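Local structure of nicotinate phosphoribosyltransferase (Vibrio cholerae, 4HL7) at residues Ile62-Leu65 against Gly66-Arg69; Ser191-Val194 against Gln195-Leu199. The protein probably catalyses the ATP-dependent synthesis of nicotinate mononucleotide from nicotinate and phosphoribosyl diphosphate, the step that brings nicotinate into NAD biosynthesis. All coordinates share one frame; numbering follows the deposited sequence.

Contact 1: Ile62-Leu65 against Gly66-Arg69; sequences IAHL and GTLR
T67 folds its hydroxyl back onto H64, and the two residues meet in two ways at once. OG1 of T67 lies between its own backbone N and carbonyl carbon (chi1 69°), and from there it donates a 2.7 Å hydrogen bond to H64 O, arriving in the carbonyl plane. The amide T67 N reaches the same H64 O at 2.9 Å, but from well above that plane, so two donors from one residue grip a single carbonyl oxygen. The same OG1 also sits over one face of the imidazole of H64, offset toward the rim, with CE1 of H64 3.5 Å from OG1 of T67. The ring is brought there by chi1 of -171°, which sets CG anti to the backbone N. L68 CD2 approaches the ring more loosely and obliquely. On the other branch of L68, CD1 lies 4.0 Å from L65 CD2, an apolar touch between two leucines with similar torsions.

Backbone bonds fix the turn itself. G66 N donates to A63 O and L68 N to L65 O (3.2 Å), bonds from each amide to the carbonyl three residues earlier, which keep the chain turning as the helix gives way to loop. A water donates to both L65 O and L68 O, giving L65 O a second partner. Beyond the turn, R69 curls back: its NH1 donates to G66 O and to L68 O, each at 3.0 Å, with both acceptors in the guanidinium plane.

The turn leads from helix 52-64 into the loop before helix 72-81. L65, which is buried, packs on Y131 and I138 of helix 131-147 and on F98, while I62 reaches V135 of that helix and V104 and M106 of strand 104-109; L68 rests on I13 and L16.

Contact 2: Ser191-Val194 against Gln195-Leu199; sequences SSQV and QRDVL
Q193 and D197, one helical turn apart, cross obliquely, with amide and carboxylate planes 59° apart. The Q193 chain leaves with CG anti to the backbone N (chi1 -171°) and then bends at chi2, which carries NE2 forward along the helix to D197 OD1 at 3.2 Å; the N-H points poorly, at 124°, and the bond is weak. R196 holds the same oxygen more firmly: its NH2 forms a salt bridge to D197 OD1 at 3.0 Å, edge-on in the guanidinium plane and nearly along the oxygen's C-O axis. Q193 OE1 is taken by R14. Elsewhere on the helix, V194 CG1 meets V198 CG2 at 4.0 Å, branch against branch, beside P156 and L160 of helix 155-174.

At the N-terminus S191 is the N-cap, its OG accepting from V194 N at 3.0 Å and also bonded to L7 O. The i to i+4 bonds then begin with Q195 N to S191 O. Q195 extends away to R189, T186 and E183.

With the guanidinium of R196 paired to OD1 and the amide of Q193 adding a weak bond, the carboxylate of D197 is probably kept ionised, and its negative charge probably offsets the positive charge of R196 on this partly exposed flank.

Contact 1 ends a helix and contact 2 starts one. The turn of 62-69 lies toward the surface, the centre of contact 1 being about 22 Å from that of the chain, and combines exposed polar residues with a buried leucine; 191-199 is largely buried, in the beta-alpha-beta unit of strand 181-183, helix 192-205 and strand 210-213. Their chemistry follows: backbone carbonyls take up hydroxyl, guanidinium and water donors in contact 1, whereas a serine cap and an ion pair mark contact 2. The two do not touch, their nearest atoms being about 11 Å apart, yet both pack against the N-terminal segment, through I13 and L16 in one and L7 and R14 in the other, and both reach helix 131-147.

Contact 1: Ile62-Leu65 against Gly66-Arg69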
loop_
_atom_site.group_PDB
_atom_site.type_symbol
_atom_site.label_atom_id
_atom_site.label_comp_id
_atom_site.label_asym_id
_atom_site.label_seq_id
_atom_site.Cartn_x
_atom_site.Cartn_y
_atom_site.Cartn_z
ATOM N N ILE A 62 -17.161 2.889 9.924
ATOM C CA ILE A 62 -17.234 2.005 8.769
ATOM C C ILE A 62 -18.627 2.135 8.196
ATOM O O ILE A 62 -18.792 2.365 7.022
ATOM C CB ILE A 62 -16.796 0.535 9.070
ATOM C CG1 ILE A 62 -15.286 0.522 9.399
ATOM C CG2 ILE A 62 -17.086 -0.372 7.882
ATOM C CD1 ILE A 62 -14.627 -0.844 9.499
ATOM N N ALA A 63 -19.632 2.152 9.071
ATOM C CA ALA A 63 -21.024 2.370 8.624
ATOM C C ALA A 63 -21.157 3.674 7.867
ATOM O O ALA A 63 -21.815 3.767 6.818
ATOM C CB ALA A 63 -21.989 2.342 9.828
ATOM N N HIS A 64 -20.529 4.700 8.388
ATOM C CA HIS A 64 -20.456 5.951 7.697
ATOM C C HIS A 64 -19.910 5.941 6.260
ATOM O O HIS A 64 -20.348 6.753 5.435
ATOM C CB HIS A 64 -19.688 6.912 8.570
ATOM C CG HIS A 64 -19.714 8.305 8.059
ATOM N ND1 HIS A 64 -20.820 9.107 8.180
ATOM C CD2 HIS A 64 -18.755 9.041 7.359
ATOM C CE1 HIS A 64 -20.554 10.294 7.607
ATOM N NE2 HIS A 64 -19.288 10.249 7.097
ATOM N N LEU A 65 -18.997 4.997 5.909
ATOM C CA LEU A 65 -18.584 4.860 4.500
ATOM C C LEU A 65 -19.776 4.716 3.527
ATOM O O LEU A 65 -19.647 5.089 2.362
ATOM C CB LEU A 65 -17.608 3.674 4.298
ATOM C CG LEU A 65 -16.314 3.823 5.121
ATOM C CD1 LEU A 65 -15.467 2.595 4.906
ATOM C CD2 LEU A 65 -15.608 5.110 4.715
ATOM N N GLY A 66 -20.865 4.076 3.995
ATOM C CA GLY A 66 -22.040 3.798 3.193
ATOM C C GLY A 66 -22.716 5.091 2.755
ATOM O O GLY A 66 -23.494 5.083 1.817
ATOM N N THR A 67 -22.373 6.209 3.387
ATOM C CA THR A 67 -23.003 7.493 3.047
ATOM C C THR A 67 -22.159 8.354 2.078
ATOM O O THR A 67 -22.583 9.428 1.632
ATOM C CB THR A 67 -23.311 8.306 4.303
ATOM O OG1 THR A 67 -22.108 8.755 4.928
ATOM C CG2 THR A 67 -24.122 7.482 5.279
ATOM N N LEU A 68 -20.928 7.926 1.832
ATOM C CA LEU A 68 -20.024 8.702 0.976
ATOM C C LEU A 68 -20.337 8.523 -0.472
ATOM O O LEU A 68 -20.788 7.447 -0.901
ATOM C CB LEU A 68 -18.562 8.293 1.206
ATOM C CG LEU A 68 -18.058 8.590 2.603
ATOM C CD1 LEU A 68 -16.544 8.335 2.553
ATOM C CD2 LEU A 68 -18.370 10.028 3.043
ATOM N N ARG A 69 -20.072 9.565 -1.261
ATOM C CA ARG A 69 -20.326 9.466 -2.716
ATOM C C ARG A 69 -19.179 10.116 -3.457
ATOM O O ARG A 69 -18.542 11.003 -2.902
ATOM C CB ARG A 69 -21.636 10.199 -3.053
ATOM C CG ARG A 69 -22.864 9.656 -2.305
ATOM C CD ARG A 69 -23.305 8.355 -2.975
ATOM N NE ARG A 69 -24.581 7.811 -2.486
ATOM C CZ ARG A 69 -24.722 7.082 -1.369
ATOM N NH1 ARG A 69 -23.681 6.813 -0.577
ATOM N NH2 ARG A 69 -25.912 6.620 -1.037
HETATM O O HOH W 1 -20.273 4.890 -0.207
#

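Contact 2: Ser191-Val194 against Gln195-Leu199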
loop_
_atom_site.group_PDB
_atom_site.type_symbol
_atom_site.label_atom_id
_atom_site.label_comp_id
_atom_site.label_asym_id
_atom_site.label_seq_id
_atom_site.Cartn_x
_atom_site.Cartn_y
_atom_site.Cartn_z
ATOM N N SER A 191 -3.650 10.427 11.887
ATOM C CA SER A 191 -4.941 11.037 11.657
ATOM C C SER A 191 -4.879 11.696 10.279
ATOM O O SER A 191 -3.793 11.931 9.762
ATOM C CB SER A 191 -5.289 12.067 12.757
ATOM O OG SER A 191 -4.419 13.196 12.667
ATOM N N SER A 192 -6.032 11.959 9.666
ATOM C CA SER A 192 -6.026 12.669 8.373
ATOM C C SER A 192 -5.444 14.106 8.529
ATOM O O SER A 192 -4.788 14.622 7.593
ATOM C CB SER A 192 -7.435 12.671 7.732
ATOM O OG SER A 192 -8.363 13.287 8.601
ATOM N N GLN A 193 -5.700 14.749 9.679
ATOM C CA GLN A 193 -5.145 16.093 9.989
ATOM C C GLN A 193 -3.634 16.061 10.049
ATOM O O GLN A 193 -2.963 16.968 9.492
ATOM C CB GLN A 193 -5.745 16.685 11.292
ATOM C CG GLN A 193 -5.384 18.160 11.574
ATOM C CD GLN A 193 -5.792 19.063 10.433
ATOM O OE1 GLN A 193 -6.894 18.983 9.961
ATOM N NE2 GLN A 193 -4.853 19.823 9.915
ATOM N N VAL A 194 -3.072 15.037 10.718
ATOM C CA VAL A 194 -1.630 14.923 10.764
ATOM C C VAL A 194 -1.045 14.671 9.394
ATOM O O VAL A 194 -0.027 15.300 9.034
ATOM C CB VAL A 194 -1.122 13.830 11.737
ATOM C CG1 VAL A 194 0.362 13.551 11.481
ATOM C CG2 VAL A 194 -1.376 14.260 13.168
ATOM N N GLN A 195 -1.664 13.800 8.595
ATOM C CA GLN A 195 -1.160 13.592 7.228
ATOM C C GLN A 195 -1.248 14.892 6.448
ATOM O O GLN A 195 -0.356 15.199 5.638
ATOM C CB GLN A 195 -1.957 12.528 6.460
ATOM C CG GLN A 195 -1.365 12.214 5.058
ATOM C CD GLN A 195 -2.113 11.122 4.333
ATOM O OE1 GLN A 195 -3.248 10.813 4.679
ATOM N NE2 GLN A 195 -1.471 10.512 3.323
ATOM N N ARG A 196 -2.381 15.582 6.603
ATOM C CA ARG A 196 -2.590 16.851 5.882
ATOM C C ARG A 196 -1.423 17.829 6.173
ATOM O O ARG A 196 -0.798 18.354 5.243
ATOM C CB ARG A 196 -3.943 17.470 6.223
ATOM C CG ARG A 196 -4.268 18.731 5.394
ATOM C CD ARG A 196 -3.929 19.990 6.186
ATOM N NE ARG A 196 -3.755 21.133 5.292
ATOM C CZ ARG A 196 -2.927 22.155 5.535
ATOM N NH1 ARG A 196 -2.837 23.149 4.664
ATOM N NH2 ARG A 196 -2.181 22.173 6.639
ATOM N N ASP A 197 -1.107 18.016 7.447
ATOM C CA ASP A 197 -0.049 18.955 7.862
ATOM C C ASP A 197 1.334 18.485 7.407
ATOM O O ASP A 197 2.212 19.299 7.100
ATOM C CB ASP A 197 -0.017 19.062 9.366
ATOM C CG ASP A 197 -1.180 19.869 9.927
ATOM O OD1 ASP A 197 -1.862 20.555 9.151
ATOM O OD2 ASP A 197 -1.449 19.740 11.136
ATOM N N VAL A 198 1.553 17.172 7.465
ATOM C CA VAL A 198 2.797 16.583 7.020
ATOM C C VAL A 198 3.041 16.856 5.548
ATOM O O VAL A 198 4.136 17.296 5.163
ATOM C CB VAL A 198 2.866 15.061 7.351
ATOM C CG1 VAL A 198 3.952 14.377 6.513
ATOM C CG2 VAL A 198 3.065 14.909 8.872
ATOM N N LEU A 199 2.015 16.672 4.733
ATOM C CA LEU A 199 2.165 16.942 3.319
ATOM C C LEU A 199 2.388 18.462 3.070
ATOM O O LEU A 199 3.236 18.841 2.262
ATOM C CB LEU A 199 0.946 16.378 2.505
ATOM C CG LEU A 199 1.017 14.856 2.275
ATOM C CD1 LEU A 199 -0.318 14.362 1.763
ATOM C CD2 LEU A 199 2.059 14.623 1.200
#